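Local coordinates for protein EF0056 (Enterococcus faecalis, PDB 6ORI) that is of uncertain function but, as the N-terminal region of an enterococcal surface protein with immunoglobulin-like architecture, probably contributes to biofilm formation, at residues A[210-222]-A[389-401]. Numbering follows the deposited sequence.
Sequences QFKHGSVNTKYEE and IQNTYGTGYYYLQ. With CA (calcium ion), chain B.
Thr218 and Tyr398 meet where chi1 of 71° sets OG1 of Thr218 between its own backbone N and carbonyl carbon, while chi1 of -165° holds CG of Tyr398 anti to the backbone N, which lays the CD2 edge of the ring beside Thr218. OG1 of Thr218 donates to Tyr397 O at 2.8 Å, arriving above the carbonyl plane, and also lies at the ring edge of Tyr398, 3.5 Å from CD2. Farther out, the Tyr398 hydroxyl reaches the Tyr220 side chain, OH to CB 3.4 Å, and shares a water with Tyr220 N. At the other end, the type II turn from Ile389 to Thr392 lies against Phe211: Thr392 CG2 packs 3.6 Å from Phe211 CD2, with Ile389 CG2 beside it. Thr392 OG1 and N both bond to Ile389 O, pinning the turn, and Asn391 ND2 donates to Phe211 O at 3.3 Å. These are the facing edge strands of two antiparallel sheets, 211-221 bordering one and 394-398 the other, as expected where two sheets of an immunoglobulin-like beta-sandwich come together, probably the case here. The strands run nearly parallel, 22° apart, yet no direct backbone hydrogen bond joins them; waters link Gly214 O to Thr395 N, Thr395 O to Val216 N, and Val216 O to Tyr397 N. The backbones come close at Gly214 and Gly394, neither of which has a side chain to come between them, and Ser215 CA lies 4.0 Å from Gly394 CA. Val216 CG2 fills in beside them, 3.5 Å from Gly394 O. Just past strand 394-398, Leu400 O binds the calcium ion together with Ser162, Asp163, Gly372, Asp374 and Asp402.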
loop_
_atom_site.group_PDB
_atom_site.type_symbol
_atom_site.label_atom_id
_atom_site.label_comp_id
_atom_site.label_asym_id
_atom_site.label_seq_id
_atom_site.Cartn_x
_atom_site.Cartn_y
_atom_site.Cartn_z
ATOM N N GLN A 210 16.866 0.277 -7.799
ATOM C CA GLN A 210 16.008 -0.664 -8.506
ATOM C C GLN A 210 14.534 -0.595 -8.125
ATOM O O GLN A 210 13.660 -0.981 -8.921
ATOM C CB GLN A 210 16.540 -2.088 -8.339
ATOM C CG GLN A 210 17.888 -2.282 -8.993
ATOM C CD GLN A 210 17.841 -1.966 -10.455
ATOM O OE1 GLN A 210 17.045 -2.545 -11.197
ATOM N NE2 GLN A 210 18.643 -0.997 -10.878
ATOM N N PHE A 211 14.249 -0.094 -6.929
ATOM C CA PHE A 211 12.871 0.041 -6.467
ATOM C C PHE A 211 12.523 1.487 -6.228
ATOM O O PHE A 211 13.360 2.276 -5.781
ATOM C CB PHE A 211 12.654 -0.802 -5.220
ATOM C CG PHE A 211 12.745 -2.253 -5.511
ATOM C CD1 PHE A 211 11.681 -2.914 -6.063
ATOM C CD2 PHE A 211 13.911 -2.958 -5.278
ATOM C CE1 PHE A 211 11.757 -4.255 -6.364
ATOM C CE2 PHE A 211 13.989 -4.280 -5.593
ATOM C CZ PHE A 211 12.912 -4.932 -6.146
ATOM N N LYS A 212 11.281 1.834 -6.552
ATOM C CA LYS A 212 10.760 3.165 -6.380
ATOM C C LYS A 212 9.936 3.330 -5.112
ATOM O O LYS A 212 9.939 4.387 -4.501
ATOM C CB LYS A 212 9.935 3.522 -7.612
ATOM C CG LYS A 212 9.586 4.998 -7.679
ATOM C CD LYS A 212 8.615 5.341 -8.779
ATOM C CE LYS A 212 9.191 5.110 -10.147
ATOM N NZ LYS A 212 10.397 5.926 -10.470
ATOM N N HIS A 213 9.226 2.281 -4.703
ATOM C CA HIS A 213 8.292 2.389 -3.602
ATOM C C HIS A 213 7.920 1.008 -3.080
ATOM O O HIS A 213 7.929 0.026 -3.811
ATOM C CB HIS A 213 7.033 3.121 -4.097
ATOM C CG HIS A 213 6.064 3.513 -3.028
ATOM N ND1 HIS A 213 6.332 4.483 -2.087
ATOM C CD2 HIS A 213 4.813 3.075 -2.768
ATOM C CE1 HIS A 213 5.283 4.623 -1.295
ATOM N NE2 HIS A 213 4.345 3.792 -1.697
ATOM N N GLY A 214 7.613 0.951 -1.791
ATOM C CA GLY A 214 7.062 -0.215 -1.149
ATOM C C GLY A 214 5.812 0.192 -0.394
ATOM O O GLY A 214 5.732 1.287 0.166
ATOM N N SER A 215 4.837 -0.701 -0.379
ATOM C CA SER A 215 3.601 -0.469 0.324
ATOM C C SER A 215 3.136 -1.763 0.943
ATOM O O SER A 215 3.518 -2.844 0.513
ATOM C CB SER A 215 2.536 0.102 -0.613
ATOM O OG SER A 215 2.353 -0.729 -1.746
ATOM N N VAL A 216 2.326 -1.644 1.983
ATOM C CA VAL A 216 1.658 -2.788 2.587
ATOM C C VAL A 216 0.164 -2.503 2.704
ATOM O O VAL A 216 -0.229 -1.565 3.406
ATOM C CB VAL A 216 2.259 -3.099 3.962
ATOM C CG1 VAL A 216 1.446 -4.162 4.675
ATOM C CG2 VAL A 216 3.684 -3.582 3.817
ATOM N N ASN A 217 -0.638 -3.307 2.009
ATOM C CA ASN A 217 -2.106 -3.280 2.098
ATOM C C ASN A 217 -2.494 -4.435 3.001
ATOM O O ASN A 217 -1.794 -5.459 3.052
ATOM C CB ASN A 217 -2.751 -3.501 0.720
ATOM C CG ASN A 217 -3.736 -2.375 0.274
ATOM O OD1 ASN A 217 -3.526 -1.189 0.486
ATOM N ND2 ASN A 217 -4.821 -2.786 -0.365
ATOM N N THR A 218 -3.570 -4.274 3.742
ATOM C CA THR A 218 -4.045 -5.285 4.665
ATOM C C THR A 218 -5.503 -5.566 4.376
ATOM O O THR A 218 -6.234 -4.714 3.857
ATOM C CB THR A 218 -3.917 -4.839 6.127
ATOM O OG1 THR A 218 -4.878 -3.814 6.393
ATOM C CG2 THR A 218 -2.514 -4.334 6.456
ATOM N N LYS A 219 -5.921 -6.771 4.690
ATOM C CA LYS A 219 -7.304 -7.169 4.520
ATOM C C LYS A 219 -7.612 -8.282 5.497
ATOM O O LYS A 219 -6.767 -9.139 5.745
ATOM C CB LYS A 219 -7.530 -7.692 3.101
ATOM C CG LYS A 219 -8.961 -8.068 2.810
ATOM C CD LYS A 219 -9.127 -8.734 1.466
ATOM C CE LYS A 219 -10.584 -9.108 1.265
ATOM N NZ LYS A 219 -10.829 -9.796 -0.039
ATOM N N TYR A 220 -8.776 -8.241 6.112
ATOM C CA TYR A 220 -9.293 -9.423 6.792
ATOM C C TYR A 220 -9.974 -10.329 5.773
ATOM O O TYR A 220 -10.937 -9.922 5.116
ATOM C CB TYR A 220 -10.298 -9.042 7.871
ATOM C CG TYR A 220 -11.011 -10.262 8.383
ATOM C CD1 TYR A 220 -10.409 -11.092 9.313
ATOM C CD2 TYR A 220 -12.274 -10.605 7.903
ATOM C CE1 TYR A 220 -11.058 -12.225 9.783
ATOM C CE2 TYR A 220 -12.928 -11.732 8.360
ATOM C CZ TYR A 220 -12.314 -12.536 9.296
ATOM O OH TYR A 220 -12.967 -13.661 9.743
ATOM N N GLU A 221 -9.485 -11.557 5.624
ATOM C CA GLU A 221 -10.085 -12.529 4.719
ATOM C C GLU A 221 -10.889 -13.538 5.537
ATOM O O GLU A 221 -10.496 -13.926 6.647
ATOM C CB GLU A 221 -9.043 -13.276 3.861
ATOM C CG GLU A 221 -8.597 -12.582 2.560
ATOM C CD GLU A 221 -9.674 -12.524 1.468
ATOM O OE1 GLU A 221 -10.847 -12.871 1.757
ATOM O OE2 GLU A 221 -9.345 -12.121 0.327
ATOM N N GLU A 222 -12.013 -13.948 4.968
ATOM C CA GLU A 222 -12.912 -14.904 5.606
ATOM C C GLU A 222 -12.234 -16.248 5.858
ATOM O O GLU A 222 -11.273 -16.634 5.191
ATOM C CB GLU A 222 -14.179 -15.085 4.739
ATOM C CG GLU A 222 -13.888 -15.283 3.260
ATOM C CD GLU A 222 -15.137 -15.309 2.393
ATOM O OE1 GLU A 222 -16.244 -15.416 2.964
ATOM O OE2 GLU A 222 -14.997 -15.219 1.141
ATOM N N ILE A 389 16.886 -2.984 1.461
ATOM C CA ILE A 389 16.978 -2.646 0.047
ATOM C C ILE A 389 16.168 -1.373 -0.159
ATOM O O ILE A 389 14.994 -1.307 0.172
ATOM C CB ILE A 389 16.458 -3.777 -0.853
ATOM C CG1 ILE A 389 17.208 -5.077 -0.569
ATOM C CG2 ILE A 389 16.568 -3.392 -2.332
ATOM C CD1 ILE A 389 18.735 -4.983 -0.671
ATOM N N GLN A 390 16.820 -0.330 -0.657
ATOM C CA GLN A 390 16.197 0.983 -0.669
ATOM C C GLN A 390 14.856 1.019 -1.398
ATOM O O GLN A 390 14.693 0.429 -2.464
ATOM C CB GLN A 390 17.164 1.986 -1.286
ATOM C CG GLN A 390 16.752 3.437 -1.132
ATOM C CD GLN A 390 17.900 4.424 -1.317
ATOM O OE1 GLN A 390 18.261 5.148 -0.383
ATOM N NE2 GLN A 390 18.484 4.445 -2.489
ATOM N N ASN A 391 13.888 1.666 -0.753
ATOM C CA ASN A 391 12.548 1.887 -1.287
ATOM C C ASN A 391 11.719 0.603 -1.321
ATOM O O ASN A 391 10.759 0.522 -2.073
ATOM C CB ASN A 391 12.571 2.605 -2.646
ATOM C CG ASN A 391 12.905 4.066 -2.507
ATOM O OD1 ASN A 391 12.510 4.702 -1.549
ATOM N ND2 ASN A 391 13.647 4.595 -3.457
ATOM N N THR A 392 12.072 -0.409 -0.520
ATOM C CA THR A 392 11.253 -1.620 -0.413
ATOM C C THR A 392 10.485 -1.700 0.886
ATOM O O THR A 392 9.718 -2.627 1.066
ATOM C CB THR A 392 12.058 -2.918 -0.586
ATOM O OG1 THR A 392 12.922 -3.173 0.541
ATOM C CG2 THR A 392 12.836 -2.914 -1.889
ATOM N N TYR A 393 10.678 -0.743 1.783
ATOM C CA TYR A 393 9.954 -0.750 3.043
ATOM C C TYR A 393 8.546 -0.204 2.842
ATOM O O TYR A 393 8.361 0.891 2.273
ATOM C CB TYR A 393 10.696 0.060 4.121
ATOM C CG TYR A 393 9.930 0.242 5.399
ATOM C CD1 TYR A 393 10.045 -0.669 6.435
ATOM C CD2 TYR A 393 9.066 1.323 5.554
ATOM C CE1 TYR A 393 9.323 -0.475 7.639
ATOM C CE2 TYR A 393 8.359 1.511 6.717
ATOM C CZ TYR A 393 8.480 0.607 7.737
ATOM O OH TYR A 393 7.747 0.821 8.901
ATOM N N GLY A 394 7.562 -0.948 3.313
ATOM C CA GLY A 394 6.201 -0.471 3.360
ATOM C C GLY A 394 5.637 -0.662 4.751
ATOM O O GLY A 394 6.036 -1.565 5.495
ATOM N N THR A 395 4.701 0.198 5.106
ATOM C CA THR A 395 3.985 0.042 6.358
ATOM C C THR A 395 2.526 0.256 6.101
ATOM O O THR A 395 2.144 1.067 5.255
ATOM C CB THR A 395 4.507 0.983 7.459
ATOM O OG1 THR A 395 3.820 0.730 8.685
ATOM C CG2 THR A 395 4.333 2.451 7.082
ATOM N N GLY A 396 1.703 -0.492 6.815
ATOM C CA GLY A 396 0.275 -0.424 6.617
ATOM C C GLY A 396 -0.411 -0.606 7.945
ATOM O O GLY A 396 0.224 -0.837 8.958
ATOM N N TYR A 397 -1.725 -0.455 7.924
ATOM C CA TYR A 397 -2.481 -0.496 9.153
ATOM C C TYR A 397 -3.762 -1.292 8.945
ATOM O O TYR A 397 -4.223 -1.519 7.812
ATOM C CB TYR A 397 -2.772 0.923 9.680
ATOM C CG TYR A 397 -3.922 1.613 9.014
ATOM C CD1 TYR A 397 -3.820 2.100 7.707
ATOM C CD2 TYR A 397 -5.123 1.743 9.670
ATOM C CE1 TYR A 397 -4.881 2.713 7.096
ATOM C CE2 TYR A 397 -6.197 2.354 9.055
ATOM C CZ TYR A 397 -6.061 2.822 7.765
ATOM O OH TYR A 397 -7.141 3.416 7.156
ATOM N N TYR A 398 -4.326 -1.721 10.070
ATOM C CA TYR A 398 -5.676 -2.270 10.095
ATOM C C TYR A 398 -6.443 -1.509 11.170
ATOM O O TYR A 398 -6.015 -1.442 12.322
ATOM C CB TYR A 398 -5.689 -3.777 10.370
ATOM C CG TYR A 398 -7.022 -4.370 10.043
ATOM C CD1 TYR A 398 -8.039 -4.420 10.985
ATOM C CD2 TYR A 398 -7.280 -4.824 8.781
ATOM C CE1 TYR A 398 -9.279 -4.932 10.652
ATOM C CE2 TYR A 398 -8.492 -5.348 8.452
ATOM C CZ TYR A 398 -9.484 -5.386 9.378
ATOM O OH TYR A 398 -10.709 -5.902 9.013
ATOM N N TYR A 399 -7.559 -0.901 10.769
ATOM C CA TYR A 399 -8.327 0.005 11.625
ATOM C C TYR A 399 -8.989 -0.703 12.789
ATOM O O TYR A 399 -9.551 -1.788 12.620
ATOM C CB TYR A 399 -9.419 0.676 10.806
ATOM C CG TYR A 399 -10.415 1.500 11.617
ATOM C CD1 TYR A 399 -10.028 2.680 12.249
ATOM C CD2 TYR A 399 -11.748 1.121 11.700
ATOM C CE1 TYR A 399 -10.935 3.435 12.981
ATOM C CE2 TYR A 399 -12.668 1.876 12.418
ATOM C CZ TYR A 399 -12.259 3.028 13.055
ATOM O OH TYR A 399 -13.183 3.773 13.769
ATOM N N LEU A 400 -8.923 -0.067 13.960
ATOM C CA LEU A 400 -9.626 -0.511 15.173
ATOM C C LEU A 400 -10.436 0.650 15.743
ATOM O O LEU A 400 -9.883 1.716 16.027
ATOM C CB LEU A 400 -8.625 -0.974 16.226
ATOM C CG LEU A 400 -8.903 -2.343 16.834
ATOM C CD1 LEU A 400 -8.987 -3.426 15.740
ATOM C CD2 LEU A 400 -7.814 -2.658 17.854
ATOM N N GLN A 401 -11.738 0.449 15.927
ATOM C CA GLN A 401 -12.612 1.527 16.403
ATOM C C GLN A 401 -12.278 1.926 17.833
ATOM O O GLN A 401 -12.200 1.074 18.713
ATOM C CB GLN A 401 -14.081 1.108 16.303
ATOM C CG GLN A 401 -14.549 0.892 14.869
ATOM C CD GLN A 401 -15.966 0.361 14.771
ATOM O OE1 GLN A 401 -16.778 0.540 15.681
ATOM N NE2 GLN A 401 -16.269 -0.302 13.659
HETATM CA CA CA B . -8.211 3.180 16.375
HETATM O O HOH W 1 16.182 -0.051 -4.741
HETATM O O HOH W 2 15.557 3.282 -4.839
HETATM O O HOH W 3 4.603 2.362 2.783
HETATM O O HOH W 4 -2.317 -0.246 5.030
HETATM O O HOH W 5 1.428 1.087 2.547
HETATM O O HOH W 6 -10.751 -6.098 5.915
#